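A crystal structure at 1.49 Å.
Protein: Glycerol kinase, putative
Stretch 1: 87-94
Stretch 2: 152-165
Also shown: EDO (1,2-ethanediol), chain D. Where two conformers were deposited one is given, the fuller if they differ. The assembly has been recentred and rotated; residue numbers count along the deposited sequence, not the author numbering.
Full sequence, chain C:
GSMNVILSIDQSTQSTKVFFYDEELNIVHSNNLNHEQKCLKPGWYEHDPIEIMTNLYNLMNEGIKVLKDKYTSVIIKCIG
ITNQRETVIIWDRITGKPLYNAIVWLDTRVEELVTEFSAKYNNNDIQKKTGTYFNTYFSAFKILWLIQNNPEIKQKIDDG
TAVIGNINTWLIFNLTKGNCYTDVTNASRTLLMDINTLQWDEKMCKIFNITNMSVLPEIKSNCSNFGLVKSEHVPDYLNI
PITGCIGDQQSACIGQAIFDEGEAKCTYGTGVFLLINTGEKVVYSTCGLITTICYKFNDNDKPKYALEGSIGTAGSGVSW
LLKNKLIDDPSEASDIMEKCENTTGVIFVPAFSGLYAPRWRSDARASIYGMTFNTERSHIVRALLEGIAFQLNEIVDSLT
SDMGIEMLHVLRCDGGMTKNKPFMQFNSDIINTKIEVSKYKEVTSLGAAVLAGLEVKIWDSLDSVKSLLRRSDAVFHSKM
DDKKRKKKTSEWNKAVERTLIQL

Stretch 1 (87-94) TVIIWDRI
Stretch 2, residues 152-165: EIKQKIDDGTAVIG

How does the strand begin its pairing? Strand 88-92 runs antiparallel to strand 162-165, their N-to-C directions 160° apart. Val 88 (phi/psi -133/141, chi1 p) sets CG2 3.8 Å from Ile 164 CG2. Ile 89 (-130/140, chi1 m) then forms a hydrogen-bonded pair with Gly 165 (-145/147): Ile 89 N to Gly 165 O and Gly 165 N to Ile 89 O are both 2.9 Å, with CA atoms 5.5 Å apart.

What does Ile 90 pack against? Ile 90 (phi/psi -117/125) faces Ile 164 in a non-hydrogen-bonded pair, CA to CA 4.5 Å; its side chain (chi1 m, chi2 t), on the same face of the sheet as that of Ile 164, enters the space between sheet and helix 152-158, which crosses the strand at 70°. Ile 90 CD1 lies 3.8 Å from Ile 153 CG2, and Ile 90 CG2 3.8 Å from Ala 162 CB.

Why does glycine suit position 165? Trp 91 (-134/165; chi1 p, chi2 97°) pairs with Val 163 (-119/135, chi1 t) through Trp 91 N to Val 163 O at 2.9 Å and Val 163 N to Trp 91 O at 2.8 Å. Its indole leans over the other strand on the face shared with Ile 89: Val 163 CG1 covers one ring face, 3.4 Å from Trp 91 CZ2. A CB on Gly 165 would fall 2.5 Å from Trp 91 CH2, a clash.

How does the contact close after the strand? Asp 92 (-74/126, chi1 t) makes a salt bridge, its OD1 2.8 Å from Lys 156 NZ; that NZ also donates to Thr 161 OG1 at 2.8 Å. Arg 93 (-59/-47) turns away from extended geometry, yet its N reaches Thr 161 O at 2.9 Å. Its guanidinium grips Gly 160 O, with Arg 93 NE at 3.2 Å and NH2 at 3.1 Å; Gly 160 (71/19) ends the helix in a Schellman motif.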

ATOM      1  N   THR C  87      18.238  -4.325  21.342  1.00  5.57           N
ATOM      2  CA  THR C  87      18.328  -2.872  21.408  1.00  6.27           C
ATOM      3  C   THR C  87      19.527  -2.549  22.310  1.00  6.18           C
ATOM      4  O   THR C  87      19.704  -3.128  23.372  1.00  6.95           O
ATOM      5  CB  THR C  87      17.050  -2.320  22.010  1.00  5.43           C
ATOM      6  OG1 THR C  87      15.979  -2.623  21.097  1.00  6.69           O
ATOM      7  CG2 THR C  87      17.157  -0.785  22.245  1.00  6.93           C
ATOM      8  N   VAL C  88      20.346  -1.592  21.835  1.00  6.45           N
ATOM      9  CA  VAL C  88      21.660  -1.339  22.478  1.00  6.51           C
ATOM     10  C   VAL C  88      21.850   0.182  22.684  1.00  5.73           C
ATOM     11  O   VAL C  88      21.498   1.016  21.819  1.00  7.44           O
ATOM     12  CB  VAL C  88      22.855  -2.044  21.759  1.00  6.66           C
ATOM     13  CG1 VAL C  88      23.014  -1.458  20.369  1.00  8.32           C
ATOM     14  CG2 VAL C  88      24.137  -1.961  22.586  1.00  7.39           C
ATOM     15  N   ILE C  89      22.433   0.461  23.839  1.00  6.66           N
ATOM     16  CA  ILE C  89      22.827   1.862  24.239  1.00  7.24           C
ATOM     17  C   ILE C  89      24.304   1.738  24.703  1.00  5.98           C
ATOM     18  O   ILE C  89      24.703   0.805  25.390  1.00  6.66           O
ATOM     19  CB  ILE C  89      21.955   2.462  25.356  1.00  8.43           C
ATOM     20  CG1 ILE C  89      20.461   2.434  24.999  1.00  9.64           C
ATOM     21  CG2 ILE C  89      22.354   3.932  25.707  1.00  8.35           C
ATOM     22  CD1 ILE C  89      19.699   2.277  26.319  1.00 11.91           C
ATOM     23  N   ILE C  90      25.078   2.744  24.320  1.00  5.75           N
ATOM     24  CA  ILE C  90      26.465   2.910  24.801  1.00  7.46           C
ATOM     25  C   ILE C  90      26.438   4.270  25.571  1.00  6.79           C
ATOM     26  O   ILE C  90      25.992   5.341  25.051  1.00  7.80           O
ATOM     27  CB  ILE C  90      27.542   2.894  23.690  1.00  7.95           C
ATOM     28  CG1 ILE C  90      27.393   1.603  22.864  1.00 10.36           C
ATOM     29  CG2 ILE C  90      28.980   3.031  24.250  1.00  7.93           C
ATOM     30  CD1 ILE C  90      28.382   1.424  21.692  1.00 10.25           C
ATOM     31  N   TRP C  91      26.872   4.198  26.825  1.00  6.82           N
ATOM     32  CA  TRP C  91      26.845   5.380  27.667  1.00  7.77           C
ATOM     33  C   TRP C  91      28.155   5.581  28.436  1.00  8.30           C
ATOM     34  O   TRP C  91      28.985   4.723  28.494  1.00  9.07           O
ATOM     35  CB  TRP C  91      25.697   5.371  28.677  1.00  8.38           C
ATOM     36  CG  TRP C  91      25.618   4.256  29.690  1.00  7.47           C
ATOM     37  CD1 TRP C  91      26.057   4.285  30.982  1.00  8.51           C
ATOM     38  CD2 TRP C  91      24.947   2.957  29.542  1.00  6.79           C
ATOM     39  NE1 TRP C  91      25.783   3.120  31.622  1.00  8.71           N
ATOM     40  CE2 TRP C  91      25.074   2.281  30.791  1.00  8.00           C
ATOM     41  CE3 TRP C  91      24.318   2.307  28.486  1.00  5.88           C
ATOM     42  CZ2 TRP C  91      24.508   1.015  31.006  1.00  7.08           C
ATOM     43  CZ3 TRP C  91      23.748   1.035  28.706  1.00  9.24           C
ATOM     44  CH2 TRP C  91      23.841   0.406  29.948  1.00  7.18           C
ATOM     45  N   ASP C  92      28.322   6.792  28.970  1.00  9.57           N
ATOM     46  CA  ASP C  92      29.452   7.150  29.797  1.00  9.71           C
ATOM     47  C   ASP C  92      29.284   6.494  31.196  1.00 10.60           C
ATOM     48  O   ASP C  92      28.263   6.715  31.856  1.00 12.04           O
ATOM     49  CB  ASP C  92      29.559   8.669  29.989  1.00 10.69           C
ATOM     50  CG  ASP C  92      30.708   9.036  30.905  1.00 13.01           C
ATOM     51  OD1 ASP C  92      31.838   8.677  30.610  1.00 17.72           O
ATOM     52  OD2 ASP C  92      30.459   9.761  31.862  1.00 18.89           O
ATOM     53  N   ARG C  93      30.271   5.744  31.658  1.00 10.99           N
ATOM     54  CA  ARG C  93      30.206   5.064  32.943  0.50 10.95           C
ATOM     55  C   ARG C  93      30.011   5.987  34.146  1.00 11.83           C
ATOM     56  O   ARG C  93      29.186   5.768  35.034  1.00 13.80           O
ATOM     57  CB  ARG C  93      31.491   4.274  33.095  0.50 12.23           C
ATOM     58  CG  ARG C  93      31.638   3.502  34.397  0.50 10.81           C
ATOM     59  CD  ARG C  93      32.712   2.440  34.312  0.50 12.69           C
ATOM     60  NE  ARG C  93      33.973   2.926  33.757  0.50 11.90           N
ATOM     61  CZ  ARG C  93      34.803   3.731  34.387  0.50 13.99           C
ATOM     62  NH1 ARG C  93      34.516   4.186  35.613  0.50 16.50           N
ATOM     63  NH2 ARG C  93      35.894   4.110  33.792  0.50 13.89           N
ATOM     64  N   ILE C  94      30.801   7.040  34.175  1.00 13.11           N
ATOM     65  CA  ILE C  94      30.858   7.894  35.378  1.00 13.35           C
ATOM     66  C   ILE C  94      29.636   8.781  35.496  1.00 13.49           C
ATOM     67  O   ILE C  94      29.052   8.862  36.592  1.00 15.41           O
ATOM     68  CB  ILE C  94      32.113   8.722  35.433  1.00 16.30           C
ATOM     69  CG1 ILE C  94      33.317   7.837  35.629  1.00 17.45           C
ATOM     70  CG2 ILE C  94      31.979   9.774  36.610  1.00 16.39           C
ATOM     71  CD1 ILE C  94      33.336   7.011  36.884  1.00 25.80           C
ATOM     72  N   GLU C 152      34.138   9.442  19.428  1.00 12.12           N
ATOM     73  CA  GLU C 152      34.009   9.476  20.885  1.00 12.34           C
ATOM     74  C   GLU C 152      33.659   8.109  21.500  1.00 11.75           C
ATOM     75  O   GLU C 152      34.179   7.702  22.510  1.00 11.63           O
ATOM     76  CB  GLU C 152      32.940  10.552  21.269  1.00 14.03           C
ATOM     77  CG  GLU C 152      32.729  10.652  22.757  1.00 16.31           C
ATOM     78  CD  GLU C 152      31.683  11.624  23.137  1.00 20.78           C
ATOM     79  OE1 GLU C 152      30.631  11.815  22.417  1.00 25.45           O
ATOM     80  OE2 GLU C 152      31.952  12.164  24.256  1.00 26.07           O
ATOM     81  N   ILE C 153      32.756   7.435  20.828  1.00 10.97           N
ATOM     82  CA  ILE C 153      32.415   6.064  21.243  1.00 10.58           C
ATOM     83  C   ILE C 153      33.586   5.105  21.121  1.00 11.70           C
ATOM     84  O   ILE C 153      33.900   4.358  22.048  1.00 13.27           O
ATOM     85  CB  ILE C 153      31.147   5.505  20.516  1.00 10.31           C
ATOM     86  CG1 ILE C 153      29.924   6.293  20.969  1.00 13.40           C
ATOM     87  CG2 ILE C 153      30.990   4.003  20.824  1.00 11.96           C
ATOM     88  CD1 ILE C 153      28.571   6.028  20.239  1.00  8.50           C
ATOM     89  N   LYS C 154      34.255   5.134  19.971  1.00 11.30           N
ATOM     90  CA  LYS C 154      35.416   4.343  19.807  1.00 11.04           C
ATOM     91  C   LYS C 154      36.445   4.603  20.903  1.00  9.65           C
ATOM     92  O   LYS C 154      37.054   3.673  21.489  1.00 12.10           O
ATOM     93  CB  LYS C 154      36.040   4.573  18.395  1.00 11.89           C
ATOM     94  CG  LYS C 154      37.282   3.739  18.131  1.00 12.39           C
ATOM     95  CD  LYS C 154      37.890   4.003  16.751  1.00 17.40           C
ATOM     96  N   GLN C 155      36.709   5.881  21.149  1.00  9.86           N
ATOM     97  CA  GLN C 155      37.736   6.272  22.139  1.00 10.70           C
ATOM     98  C   GLN C 155      37.398   5.795  23.566  1.00 10.62           C
ATOM     99  O   GLN C 155      38.258   5.435  24.399  1.00 11.86           O
ATOM    100  CB  GLN C 155      37.866   7.789  22.096  1.00 10.99           C
ATOM    101  CG  GLN C 155      38.602   8.276  20.767  1.00 12.30           C
ATOM    102  CD  GLN C 155      38.538   9.783  20.481  1.00 12.82           C
ATOM    103  OE1 GLN C 155      38.901  10.181  19.352  1.00 18.46           O
ATOM    104  NE2 GLN C 155      38.056  10.576  21.402  1.00 17.58           N
ATOM    105  N   LYS C 156      36.137   5.928  23.917  1.00 11.63           N
ATOM    106  CA  LYS C 156      35.685   5.614  25.279  1.00 11.60           C
ATOM    107  C   LYS C 156      35.514   4.110  25.466  1.00 12.00           C
ATOM    108  O   LYS C 156      35.655   3.670  26.602  1.00 11.19           O
ATOM    109  CB  LYS C 156      34.403   6.330  25.630  1.00 12.32           C
ATOM    110  CG  LYS C 156      34.536   7.871  25.821  1.00 10.60           C
ATOM    111  CD  LYS C 156      33.254   8.583  26.049  1.00 12.04           C
ATOM    112  CE  LYS C 156      32.757   8.345  27.422  1.00 12.77           C
ATOM    113  NZ  LYS C 156      33.700   8.646  28.525  1.00 15.63           N
ATOM    114  N   ILE C 157      35.272   3.323  24.411  1.00 12.29           N
ATOM    115  CA  ILE C 157      35.393   1.853  24.553  1.00 12.77           C
ATOM    116  C   ILE C 157      36.871   1.490  24.750  1.00 14.47           C
ATOM    117  O   ILE C 157      37.241   0.808  25.681  1.00 13.89           O
ATOM    118  CB  ILE C 157      34.807   1.123  23.352  1.00 11.48           C
ATOM    119  CG1 ILE C 157      33.271   1.295  23.341  1.00 11.38           C
ATOM    120  CG2 ILE C 157      35.139  -0.365  23.405  1.00 13.61           C
ATOM    121  CD1 ILE C 157      32.605   0.894  22.033  1.00 15.21           C
ATOM    122  N   ASP C 158      37.716   2.091  23.904  1.00 14.49           N
ATOM    123  CA  ASP C 158      39.139   1.850  24.041  1.00 16.10           C
ATOM    124  C   ASP C 158      39.675   2.151  25.461  1.00 14.57           C
ATOM    125  O   ASP C 158      40.442   1.351  26.013  1.00 18.00           O
ATOM    126  CB  ASP C 158      39.983   2.577  23.010  1.00 15.57           C
ATOM    127  CG  ASP C 158      39.683   2.182  21.515  1.00 21.82           C
ATOM    128  OD1 ASP C 158      38.923   1.198  21.155  1.00 26.24           O
ATOM    129  OD2 ASP C 158      40.210   2.954  20.648  1.00 24.96           O
ATOM    130  N   ASP C 159      39.313   3.275  26.039  1.00 15.54           N
ATOM    131  CA  ASP C 159      39.768   3.626  27.354  1.00 15.07           C
ATOM    132  C   ASP C 159      38.986   3.126  28.555  1.00 14.07           C
ATOM    133  O   ASP C 159      39.300   3.545  29.697  1.00 15.14           O
ATOM    134  CB  ASP C 159      40.066   5.116  27.466  1.00 15.71           C
ATOM    135  CG  ASP C 159      38.865   6.018  27.549  1.00 17.98           C
ATOM    136  OD1 ASP C 159      37.731   5.475  27.714  1.00 16.77           O
ATOM    137  OD2 ASP C 159      39.087   7.311  27.445  1.00 21.48           O
ATOM    138  N   GLY C 160      37.952   2.329  28.288  1.00 12.62           N
ATOM    139  CA  GLY C 160      37.109   1.763  29.331  1.00 13.51           C
ATOM    140  C   GLY C 160      36.202   2.684  30.063  1.00 13.92           C
ATOM    141  O   GLY C 160      35.736   2.368  31.178  1.00 15.82           O
ATOM    142  N   THR C 161      35.921   3.821  29.508  1.00 11.37           N
ATOM    143  CA  THR C 161      35.015   4.781  30.173  1.00 10.56           C
ATOM    144  C   THR C 161      33.556   4.748  29.650  1.00 10.77           C
ATOM    145  O   THR C 161      32.681   5.548  30.091  1.00 12.93           O
ATOM    146  CB  THR C 161      35.582   6.233  30.061  1.00 12.40           C
ATOM    147  OG1 THR C 161      35.657   6.672  28.700  1.00 13.40           O
ATOM    148  CG2 THR C 161      37.029   6.268  30.695  1.00 12.17           C
ATOM    149  N   ALA C 162      33.295   3.836  28.728  1.00  9.38           N
ATOM    150  CA  ALA C 162      31.943   3.576  28.233  1.00  8.87           C
ATOM    151  C   ALA C 162      31.410   2.262  28.855  1.00  8.92           C
ATOM    152  O   ALA C 162      32.178   1.396  29.256  1.00 10.14           O
ATOM    153  CB  ALA C 162      31.899   3.468  26.687  1.00 10.05           C
ATOM    154  N   VAL C 163      30.076   2.133  28.860  1.00  7.97           N
ATOM    155  CA  VAL C 163      29.360   0.876  29.135  1.00  8.50           C
ATOM    156  C   VAL C 163      28.557   0.601  27.855  1.00  6.86           C
ATOM    157  O   VAL C 163      27.848   1.541  27.318  1.00  8.11           O
ATOM    158  CB  VAL C 163      28.443   1.030  30.368  1.00  7.12           C
ATOM    159  CG1 VAL C 163      27.677  -0.277  30.614  1.00  8.89           C
ATOM    160  CG2 VAL C 163      29.192   1.375  31.603  1.00  8.03           C
ATOM    161  N   ILE C 164      28.601  -0.675  27.386  1.00  8.02           N
ATOM    162  CA  ILE C 164      27.743  -1.110  26.278  1.00  8.06           C
ATOM    163  C   ILE C 164      26.675  -1.996  26.953  1.00  8.78           C
ATOM    164  O   ILE C 164      26.991  -2.999  27.573  1.00  8.10           O
ATOM    165  CB  ILE C 164      28.497  -1.991  25.248  1.00  9.08           C
ATOM    166  CG1 ILE C 164      29.738  -1.200  24.733  1.00  8.06           C
ATOM    167  CG2 ILE C 164      27.593  -2.441  24.117  1.00  9.69           C
ATOM    168  CD1 ILE C 164      30.526  -1.991  23.704  1.00 10.97           C
ATOM    169  N   GLY C 165      25.434  -1.627  26.773  1.00  8.62           N
ATOM    170  CA  GLY C 165      24.356  -2.381  27.403  1.00  7.17           C
ATOM    171  C   GLY C 165      23.069  -2.515  26.633  1.00  6.71           C
ATOM    172  O   GLY C 165      22.652  -1.609  25.903  1.00  7.64           O
TER
HETATM  173  C1  EDO D1512      25.395  -5.751  24.778  1.00 23.94           C
HETATM  174  O1  EDO D1512      24.886  -4.433  24.625  1.00 28.46           O
HETATM  175  C2  EDO D1512      26.609  -5.848  25.671  1.00 19.97           C
HETATM  176  O2  EDO D1512      26.255  -5.621  27.049  1.00 12.32           O